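Local structure of titin (Homo sapiens, 3LCY) at residues Q102-Y107 with M126-P131; E70-E75 with T155-H160; D16-L21 with L96-P101. The protein probably serves as a giant structural and signalling protein of the muscle sarcomere with serine/threonine kinase activity, represented here by two tandem A-band immunoglobulin domains. All blocks are in the same frame, centred on the assembly; numbering follows the deposited sequence.

Interaction 1 of 3, residues Q102-Y107 with M126-P131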
loop_
_atom_site.group_PDB
_atom_site.type_symbol
_atom_site.label_atom_id
_atom_site.label_comp_id
_atom_site.label_asym_id
_atom_site.label_seq_id
_atom_site.Cartn_x
_atom_site.Cartn_y
_atom_site.Cartn_z
ATOM N N GLN A 102 2.080 -0.384 12.195
ATOM C CA GLN A 102 0.931 -0.626 13.055
ATOM C C GLN A 102 0.212 -1.891 12.614
ATOM O O GLN A 102 -0.105 -2.052 11.437
ATOM C CB GLN A 102 -0.035 0.557 12.981
ATOM C CG GLN A 102 -1.418 0.271 13.542
ATOM C CD GLN A 102 -2.449 1.296 13.103
ATOM O OE1 GLN A 102 -2.204 2.093 12.196
ATOM N NE2 GLN A 102 -3.613 1.276 13.742
ATOM N N PHE A 103 -0.046 -2.792 13.556
ATOM C CA PHE A 103 -0.799 -3.995 13.236
ATOM C C PHE A 103 -2.229 -3.632 12.858
ATOM O O PHE A 103 -2.868 -2.808 13.512
ATOM C CB PHE A 103 -0.754 -5.002 14.385
ATOM C CG PHE A 103 0.607 -5.600 14.605
ATOM C CD1 PHE A 103 1.154 -6.466 13.671
ATOM C CD2 PHE A 103 1.338 -5.298 15.743
ATOM C CE1 PHE A 103 2.406 -7.018 13.865
ATOM C CE2 PHE A 103 2.589 -5.849 15.944
ATOM C CZ PHE A 103 3.123 -6.710 15.004
ATOM N N HIS A 104 -2.716 -4.254 11.792
ATOM C CA HIS A 104 -3.978 -3.862 11.179
ATOM C C HIS A 104 -5.185 -4.038 12.097
ATOM O O HIS A 104 -5.532 -5.160 12.469
ATOM C CB HIS A 104 -4.200 -4.643 9.879
ATOM C CG HIS A 104 -5.096 -3.945 8.901
ATOM N ND1 HIS A 104 -6.396 -3.597 9.198
ATOM C CD2 HIS A 104 -4.878 -3.534 7.629
ATOM C CE1 HIS A 104 -6.938 -2.997 8.155
ATOM N NE2 HIS A 104 -6.040 -2.947 7.189
ATOM N N PRO A 105 -5.833 -2.918 12.459
ATOM C CA PRO A 105 -7.145 -2.980 13.111
ATOM C C PRO A 105 -8.201 -3.349 12.074
ATOM O O PRO A 105 -8.288 -2.705 11.028
ATOM C CB PRO A 105 -7.359 -1.549 13.605
ATOM C CG PRO A 105 -6.564 -0.706 12.671
ATOM C CD PRO A 105 -5.369 -1.532 12.270
ATOM N N GLY A 106 -8.983 -4.381 12.361
ATOM C CA GLY A 106 -9.892 -4.941 11.377
ATOM C C GLY A 106 -9.529 -6.394 11.153
ATOM O O GLY A 106 -10.309 -7.177 10.609
ATOM N N TYR A 107 -8.321 -6.742 11.582
ATOM C CA TYR A 107 -7.858 -8.117 11.580
ATOM C C TYR A 107 -7.117 -8.377 12.888
ATOM O O TYR A 107 -5.935 -8.718 12.878
ATOM C CB TYR A 107 -6.923 -8.361 10.396
ATOM C CG TYR A 107 -7.468 -7.926 9.050
ATOM C CD1 TYR A 107 -8.409 -8.695 8.374
ATOM C CD2 TYR A 107 -7.023 -6.757 8.442
ATOM C CE1 TYR A 107 -8.902 -8.303 7.139
ATOM C CE2 TYR A 107 -7.510 -6.359 7.209
ATOM C CZ TYR A 107 -8.447 -7.134 6.562
ATOM O OH TYR A 107 -8.931 -6.741 5.333
ATOM N N MET A 126 -1.802 -9.102 9.070
ATOM C CA MET A 126 -2.042 -7.886 8.312
ATOM C C MET A 126 -1.485 -6.684 9.080
ATOM O O MET A 126 -1.604 -6.585 10.286
ATOM C CB MET A 126 -3.524 -7.709 8.022
ATOM C CG MET A 126 -4.154 -8.831 7.236
ATOM S SD MET A 126 -3.679 -8.925 5.512
ATOM C CE MET A 126 -4.496 -7.515 4.819
ATOM N N TYR A 127 -0.861 -5.767 8.372
ATOM C CA TYR A 127 -0.280 -4.610 9.015
ATOM C C TYR A 127 -0.448 -3.344 8.209
ATOM O O TYR A 127 -0.724 -3.375 7.026
ATOM C CB TYR A 127 1.207 -4.828 9.251
ATOM C CG TYR A 127 2.022 -4.678 8.006
ATOM C CD1 TYR A 127 2.518 -3.453 7.627
ATOM C CD2 TYR A 127 2.272 -5.758 7.189
ATOM C CE1 TYR A 127 3.233 -3.314 6.492
ATOM C CE2 TYR A 127 3.000 -5.618 6.053
ATOM C CZ TYR A 127 3.476 -4.396 5.715
ATOM O OH TYR A 127 4.209 -4.240 4.594
ATOM N N ILE A 128 -0.283 -2.222 8.882
ATOM C CA ILE A 128 -0.293 -0.951 8.213
ATOM C C ILE A 128 1.062 -0.310 8.464
ATOM O O ILE A 128 1.456 -0.121 9.588
ATOM C CB ILE A 128 -1.409 -0.035 8.733
ATOM C CG1 ILE A 128 -2.761 -0.513 8.232
ATOM C CG2 ILE A 128 -1.189 1.371 8.281
ATOM C CD1 ILE A 128 -3.907 0.221 8.814
ATOM N N GLY A 129 1.776 0.018 7.405
ATOM C CA GLY A 129 3.026 0.720 7.528
ATOM C C GLY A 129 3.616 1.225 6.238
ATOM O O GLY A 129 3.861 0.475 5.372
ATOM N N ARG A 130 3.858 2.521 6.121
ATOM C CA ARG A 130 4.472 3.060 4.909
ATOM C C ARG A 130 5.625 3.971 5.305
ATOM O O ARG A 130 5.461 4.804 6.176
ATOM C CB ARG A 130 3.453 3.798 4.045
ATOM C CG ARG A 130 2.513 2.881 3.291
ATOM C CD ARG A 130 3.265 1.784 2.557
ATOM N NE ARG A 130 2.381 0.975 1.726
ATOM C CZ ARG A 130 2.017 -0.269 2.001
ATOM N NH1 ARG A 130 2.462 -0.866 3.088
ATOM N NH2 ARG A 130 1.205 -0.914 1.183
ATOM N N PRO A 131 6.797 3.824 4.701
ATOM C CA PRO A 131 7.103 2.857 3.645
ATOM C C PRO A 131 7.120 1.438 4.178
ATOM O O PRO A 131 7.175 1.247 5.385
ATOM C CB PRO A 131 8.518 3.252 3.228
ATOM C CG PRO A 131 9.071 3.950 4.404
ATOM C CD PRO A 131 7.933 4.717 4.961
HETATM O O HOH W 1 -3.351 -8.793 11.927
#
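Met-126 O accepts from His-104 N at 3.0 Å, the donor above the carbonyl plane, and a water lies 3.3 Å from Met-126 O. The same water is 2.8 Å from Tyr-107 O. The strands here are antiparallel neighbours in the second I-set immunoglobulin domain. Strand 88-103 runs on from the first domain and serves as its A strand, and strand 121-130 is its B strand. Gln-102 and Ile-128 form a hydrogen-bonded pair. The bond from Ile-128 N to Gln-102 O is short, 2.6 Å, and nearly straight. Phe-103 and Tyr-127 follow as a non-hydrogen-bonded pair, and the chain then leaves the sheet in a type II turn from His-104 to Tyr-107. The His-104 ring is sandwiched: Ile-128 CD1 lies toward the rim of one face, and Tyr-107 CE2 is over the centre of the opposite face. With CG anti to the backbone N (chi1 -155°), the His-104 ring lies by Ile-128, and His-104 CD2 is 3.7 Å from Ile-128 CG1. The Met-126 chain bends at chi2 and chi3 and runs slantwise past the Tyr-107 side chain. Met-126 CG sits over the ring face, 4.1 Å from the Tyr-107 centroid. Met-126 SD makes a looser Met-aromatic contact, and Met-126 CE comes 4.0 Å from Tyr-107 CE2.

Interaction 2 of 3, residues E70-E75 with T155-H160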
loop_
_atom_site.group_PDB
_atom_site.type_symbol
_atom_site.label_atom_id
_atom_site.label_comp_id
_atom_site.label_asym_id
_atom_site.label_seq_id
_atom_site.Cartn_x
_atom_site.Cartn_y
_atom_site.Cartn_z
ATOM N N GLU A 70 -7.291 7.156 2.818
ATOM C CA GLU A 70 -7.865 6.454 3.907
ATOM C C GLU A 70 -7.201 5.133 4.134
ATOM O O GLU A 70 -7.146 4.662 5.210
ATOM C CB GLU A 70 -9.338 6.247 3.663
ATOM C CG GLU A 70 -9.681 5.936 2.254
ATOM C CD GLU A 70 -11.073 5.424 2.061
ATOM O OE1 GLU A 70 -11.798 5.321 3.024
ATOM O OE2 GLU A 70 -11.461 5.118 0.947
ATOM N N GLU A 71 -6.695 4.542 3.077
ATOM C CA GLU A 71 -6.140 3.210 3.113
ATOM C C GLU A 71 -4.899 3.082 2.296
ATOM O O GLU A 71 -4.632 3.857 1.470
ATOM C CB GLU A 71 -7.175 2.183 2.671
ATOM C CG GLU A 71 -7.547 2.284 1.238
ATOM C CD GLU A 71 -8.504 1.254 0.768
ATOM O OE1 GLU A 71 -8.914 0.424 1.540
ATOM O OE2 GLU A 71 -8.871 1.278 -0.389
ATOM N N GLN A 72 -4.133 2.058 2.568
ATOM C CA GLN A 72 -2.879 1.810 1.913
ATOM C C GLN A 72 -2.989 1.665 0.435
ATOM O O GLN A 72 -2.108 1.966 -0.262
ATOM C CB GLN A 72 -2.190 0.605 2.518
ATOM C CG GLN A 72 -1.272 0.977 3.583
ATOM C CD GLN A 72 -0.710 -0.166 4.329
ATOM O OE1 GLN A 72 0.278 -0.040 4.983
ATOM N NE2 GLN A 72 -1.327 -1.274 4.237
ATOM N N GLU A 73 -4.118 1.207 -0.012
ATOM C CA GLU A 73 -4.368 0.969 -1.404
ATOM C C GLU A 73 -4.445 2.222 -2.280
ATOM O O GLU A 73 -4.480 2.135 -3.462
ATOM C CB GLU A 73 -5.608 0.127 -1.523
ATOM C CG GLU A 73 -5.382 -1.288 -1.218
ATOM C CD GLU A 73 -5.837 -1.712 0.132
ATOM O OE1 GLU A 73 -6.365 -2.808 0.281
ATOM O OE2 GLU A 73 -5.630 -0.978 1.063
ATOM N N ASP A 74 -4.540 3.378 -1.651
ATOM C CA ASP A 74 -4.596 4.672 -2.286
ATOM C C ASP A 74 -3.265 5.061 -2.827
ATOM O O ASP A 74 -3.180 5.967 -3.565
ATOM C CB ASP A 74 -5.064 5.765 -1.330
ATOM C CG ASP A 74 -6.436 5.619 -0.940
ATOM O OD1 ASP A 74 -6.783 6.036 0.111
ATOM O OD2 ASP A 74 -7.183 5.078 -1.667
ATOM N N GLU A 75 -2.229 4.374 -2.422
ATOM C CA GLU A 75 -0.924 4.648 -2.891
ATOM C C GLU A 75 -0.793 4.219 -4.335
ATOM O O GLU A 75 -1.615 3.536 -4.834
ATOM C CB GLU A 75 0.092 3.940 -2.027
ATOM C CG GLU A 75 0.376 2.520 -2.438
ATOM C CD GLU A 75 0.822 1.659 -1.340
ATOM O OE1 GLU A 75 0.541 0.490 -1.361
ATOM O OE2 GLU A 75 1.449 2.147 -0.457
ATOM N N THR A 155 4.944 -9.026 2.320
ATOM C CA THR A 155 4.248 -8.227 1.318
ATOM C C THR A 155 3.963 -6.832 1.869
ATOM O O THR A 155 4.070 -6.604 3.075
ATOM C CB THR A 155 2.931 -8.921 0.890
ATOM O OG1 THR A 155 3.231 -10.022 0.024
ATOM C CG2 THR A 155 1.998 -7.964 0.160
ATOM N N GLU A 156 3.611 -5.900 0.988
ATOM C CA GLU A 156 3.268 -4.544 1.399
ATOM C C GLU A 156 1.906 -4.498 2.090
ATOM O O GLU A 156 1.385 -3.423 2.386
ATOM C CB GLU A 156 3.292 -3.588 0.203
ATOM C CG GLU A 156 2.075 -3.668 -0.706
ATOM C CD GLU A 156 2.140 -4.822 -1.691
ATOM O OE1 GLU A 156 3.063 -5.656 -1.584
ATOM O OE2 GLU A 156 1.263 -4.891 -2.577
ATOM N N HIS A 157 1.337 -5.668 2.358
ATOM C CA HIS A 157 0.044 -5.742 3.027
ATOM C C HIS A 157 0.055 -6.692 4.220
ATOM O O HIS A 157 -0.810 -6.612 5.092
ATOM C CB HIS A 157 -1.056 -6.149 2.042
ATOM C CG HIS A 157 -1.416 -5.085 1.066
ATOM N ND1 HIS A 157 -1.789 -3.806 1.443
ATOM C CD2 HIS A 157 -1.486 -5.088 -0.294
ATOM C CE1 HIS A 157 -2.056 -3.084 0.382
ATOM N NE2 HIS A 157 -1.879 -3.846 -0.695
ATOM N N TYR A 158 1.032 -7.593 4.263
ATOM C CA TYR A 158 1.089 -8.575 5.341
ATOM C C TYR A 158 2.451 -9.249 5.459
ATOM O O TYR A 158 3.282 -9.167 4.555
ATOM C CB TYR A 158 0.012 -9.648 5.140
ATOM C CG TYR A 158 0.141 -10.393 3.828
ATOM C CD1 TYR A 158 -0.712 -10.122 2.768
ATOM C CD2 TYR A 158 1.126 -11.357 3.648
ATOM C CE1 TYR A 158 -0.594 -10.793 1.567
ATOM C CE2 TYR A 158 1.252 -12.035 2.451
ATOM C CZ TYR A 158 0.390 -11.747 1.413
ATOM O OH TYR A 158 0.504 -12.412 0.214
ATOM N N THR A 159 2.665 -9.918 6.587
ATOM C CA THR A 159 3.806 -10.802 6.755
ATOM C C THR A 159 3.288 -12.208 7.048
ATOM O O THR A 159 2.551 -12.423 8.013
ATOM C CB THR A 159 4.741 -10.320 7.877
ATOM O OG1 THR A 159 5.741 -11.314 8.128
ATOM C CG2 THR A 159 3.957 -10.054 9.151
ATOM N N HIS A 160 3.660 -13.158 6.198
ATOM C CA HIS A 160 3.079 -14.495 6.248
ATOM C C HIS A 160 4.107 -15.556 6.621
ATOM O O HIS A 160 5.041 -15.819 5.866
ATOM C CB HIS A 160 2.435 -14.835 4.901
ATOM C CG HIS A 160 1.620 -16.091 4.918
ATOM N ND1 HIS A 160 0.268 -16.097 5.157
ATOM C CD2 HIS A 160 1.976 -17.389 4.726
ATOM C CE1 HIS A 160 -0.185 -17.341 5.110
ATOM N NE2 HIS A 160 0.835 -18.139 4.851
HETATM O O HOH W 2 -4.039 -2.746 3.340
HETATM O O HOH W 3 -1.643 -1.301 -2.505
#
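Gln-72 and His-157 meet mainly through water. One water accepts a hydrogen bond from Gln-72 NE2 at 3.2 Å and donates one to Glu-73 OE2 at 3.3 Å. Its bond to His-157 ND1 is weak. A second water donates to Glu-75 OE1 at 3.0 Å and lies 3.1 Å from His-157 NE2. Both ring nitrogens of His-157 thus have a water between them and the other segment. Direct contacts are few and loose. Gln-72 NE2 reaches the edge of the His-157 ring, 3.8 Å from His-157 ND1, with amide and ring planes 60° apart. Glu-73 bends at chi2 (102°), and Glu-73 CD comes 4.0 Å from His-157 CE1. This is an interface between domains. Residues 70-75 join strands 62-68 and 76-83 of the first immunoglobulin domain, and Asp-74 O accepts from Tyr-78 OH in a tyrosine corner. Residues 155-157 are the turn between strands 150-154 and 158-163 of the second domain. Two hydrogen bonds add polar links here: Gln-72 OE1 accepts from Gly-129 N, and Arg-130 NH2 bonds Glu-156 O. Charge is the remaining element. Glu-75 OE2 forms a salt bridge with Arg-130 NE. The Glu-73 and Glu-75 carboxylates near the ring would probably favour a protonated His-157.

Interaction 3 of 3, residues D16-L21 with L96-P101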
loop_
_atom_site.group_PDB
_atom_site.type_symbol
_atom_site.label_atom_id
_atom_site.label_comp_id
_atom_site.label_asym_id
_atom_site.label_seq_id
_atom_site.Cartn_x
_atom_site.Cartn_y
_atom_site.Cartn_z
ATOM N N ASP A 16 5.997 12.791 -8.424
ATOM C CA ASP A 16 5.710 11.910 -7.300
ATOM C C ASP A 16 5.423 12.736 -6.053
ATOM O O ASP A 16 6.108 13.719 -5.776
ATOM C CB ASP A 16 6.870 10.943 -7.058
ATOM C CG ASP A 16 6.964 9.870 -8.125
ATOM O OD1 ASP A 16 6.042 9.786 -8.964
ATOM O OD2 ASP A 16 7.954 9.110 -8.123
ATOM N N VAL A 17 4.397 12.336 -5.311
ATOM C CA VAL A 17 3.974 13.077 -4.129
ATOM C C VAL A 17 3.852 12.164 -2.916
ATOM O O VAL A 17 3.337 11.052 -3.017
ATOM C CB VAL A 17 2.623 13.778 -4.368
ATOM C CG1 VAL A 17 2.049 14.301 -3.060
ATOM C CG2 VAL A 17 2.784 14.906 -5.370
ATOM N N THR A 18 4.329 12.638 -1.770
ATOM C CA THR A 18 4.216 11.880 -0.531
ATOM C C THR A 18 3.331 12.597 0.483
ATOM O O THR A 18 3.447 13.806 0.683
ATOM C CB THR A 18 5.594 11.598 0.099
ATOM O OG1 THR A 18 5.439 10.709 1.210
ATOM C CG2 THR A 18 6.243 12.889 0.573
ATOM N N THR A 19 2.440 11.843 1.116
ATOM C CA THR A 19 1.554 12.406 2.124
ATOM C C THR A 19 1.299 11.391 3.229
ATOM O O THR A 19 1.401 10.183 3.013
ATOM C CB THR A 19 0.206 12.836 1.520
ATOM O OG1 THR A 19 -0.448 13.755 2.403
ATOM C CG2 THR A 19 -0.687 11.626 1.299
ATOM N N LYS A 20 0.969 11.888 4.416
ATOM C CA LYS A 20 0.659 11.016 5.540
ATOM C C LYS A 20 -0.668 10.304 5.310
ATOM O O LYS A 20 -1.663 10.931 4.945
ATOM C CB LYS A 20 0.600 11.809 6.846
ATOM C CG LYS A 20 0.104 10.997 8.033
ATOM C CD LYS A 20 -0.143 11.874 9.249
ATOM C CE LYS A 20 -0.695 11.062 10.412
ATOM N NZ LYS A 20 -1.002 11.914 11.594
ATOM N N LEU A 21 -0.674 8.990 5.517
ATOM C CA LEU A 21 -1.892 8.206 5.369
ATOM C C LEU A 21 -3.000 8.795 6.235
ATOM O O LEU A 21 -2.810 9.029 7.429
ATOM C CB LEU A 21 -1.641 6.744 5.742
ATOM C CG LEU A 21 -2.846 5.804 5.660
ATOM C CD1 LEU A 21 -3.489 5.867 4.282
ATOM C CD2 LEU A 21 -2.445 4.378 5.998
ATOM N N LEU A 96 3.126 8.381 -2.606
ATOM C CA LEU A 96 3.802 7.629 -1.556
ATOM C C LEU A 96 3.209 7.979 -0.197
ATOM O O LEU A 96 3.116 9.151 0.168
ATOM C CB LEU A 96 5.308 7.901 -1.569
ATOM C CG LEU A 96 6.137 7.287 -2.701
ATOM C CD1 LEU A 96 5.691 7.798 -4.063
ATOM C CD2 LEU A 96 7.613 7.571 -2.487
ATOM N N LEU A 97 2.806 6.958 0.548
ATOM C CA LEU A 97 2.182 7.170 1.846
ATOM C C LEU A 97 3.203 7.164 2.976
ATOM O O LEU A 97 4.304 6.630 2.834
ATOM C CB LEU A 97 1.114 6.109 2.110
ATOM C CG LEU A 97 -0.050 6.059 1.123
ATOM C CD1 LEU A 97 -1.033 4.973 1.523
ATOM C CD2 LEU A 97 -0.747 7.408 1.040
ATOM N N GLN A 98 2.823 7.766 4.096
ATOM C CA GLN A 98 3.642 7.752 5.299
ATOM C C GLN A 98 2.808 7.277 6.483
ATOM O O GLN A 98 1.754 7.841 6.778
ATOM C CB GLN A 98 4.214 9.142 5.579
ATOM C CG GLN A 98 5.173 9.646 4.519
ATOM C CD GLN A 98 5.616 11.072 4.769
ATOM O OE1 GLN A 98 6.046 11.769 3.852
ATOM N NE2 GLN A 98 5.510 11.515 6.017
ATOM N N ALA A 99 3.278 6.231 7.154
ATOM C CA ALA A 99 2.557 5.676 8.291
ATOM C C ALA A 99 3.488 4.874 9.188
ATOM O O ALA A 99 4.235 4.017 8.715
ATOM C CB ALA A 99 1.399 4.812 7.815
ATOM N N THR A 100 3.445 5.161 10.484
ATOM C CA THR A 100 4.229 4.407 11.449
ATOM C C THR A 100 3.698 2.984 11.492
ATOM O O THR A 100 2.485 2.776 11.483
ATOM C CB THR A 100 4.133 5.020 12.853
ATOM O OG1 THR A 100 2.807 4.839 13.365
ATOM C CG2 THR A 100 4.458 6.504 12.806
ATOM N N PRO A 101 4.604 1.997 11.523
ATOM C CA PRO A 101 4.203 0.589 11.546
ATOM C C PRO A 101 3.124 0.334 12.592
ATOM O O PRO A 101 3.242 0.790 13.730
ATOM C CB PRO A 101 5.498 -0.131 11.918
ATOM C CG PRO A 101 6.570 0.752 11.374
ATOM C CD PRO A 101 6.067 2.156 11.554
#
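Thr-18 and Gln-98 cross at about a right angle on one face of the sheet. Thr-18 OG1 is anti to its own backbone N (chi1 -173°), beside the carbonyl carbon. This places Thr-18 OG1 2.9 Å from Gln-98 OE1 and 3.0 Å from Leu-96 O. The hydroxyl sits between both acceptors. The Gln-98 chain is extended beyond CG. Gln-98 OE1 also comes 3.5 Å from Thr-18 CG2, so the amide end rests against both branches of the threonine. Lys-20 and Leu-96 share this face.

Thr-19 and Leu-97 point to the other face. There Leu-97 and Leu-21 cross obliquely and touch by methyl groups, with Leu-97 CD1 3.8 Å from Leu-21 CD1. Leu-21 CB also packs loosely on Ala-99 CB. Thr-19 OG1 bonds Ala-24 O, at the start of strand 24-34.

The short strand axes of 17-20 and 96-101 run parallel in sense, 28° apart. Leu-96 N donates to Val-17 O, and Leu-96 O takes the N-H of Thr-19. Gln-98 O then accepts from Leu-21 N at 3.0 Å, while the bond from Gln-98 N to Thr-19 O is weak. A short strand parallel to the last strand of the domain is the A'-G pairing of I-set immunoglobulin folds.

Strand 88-103 is also antiparallel to strand 76-83 of the first domain. Further on it pairs with strand 121-130 of the second, where Leu-21 touches Ile-128 and Leu-97 packs on Arg-130.

Overall arrangement
The three contacts cluster where the two immunoglobulin domains join. The centres of interactions 1 and 2 are about 7 Å apart, those of 2 and 3 about 12 Å, and those of 1 and 3 about 14 Å. Strand 88-103 carries interaction 3 and then interaction 1, so one strand passes from the first domain into the second. Along the chain, interaction 3 closes before interaction 1 opens, interaction 1 is nested inside interaction 2, and interactions 2 and 3 alternate. Arg-130 O bonds Ala-99 N, linking interactions 1 and 3. Leu-21 and Leu-97 pack against residues 70-72 of interaction 2. The domains are thus joined by a continuous strand with side contacts, consistent with restricted movement between them.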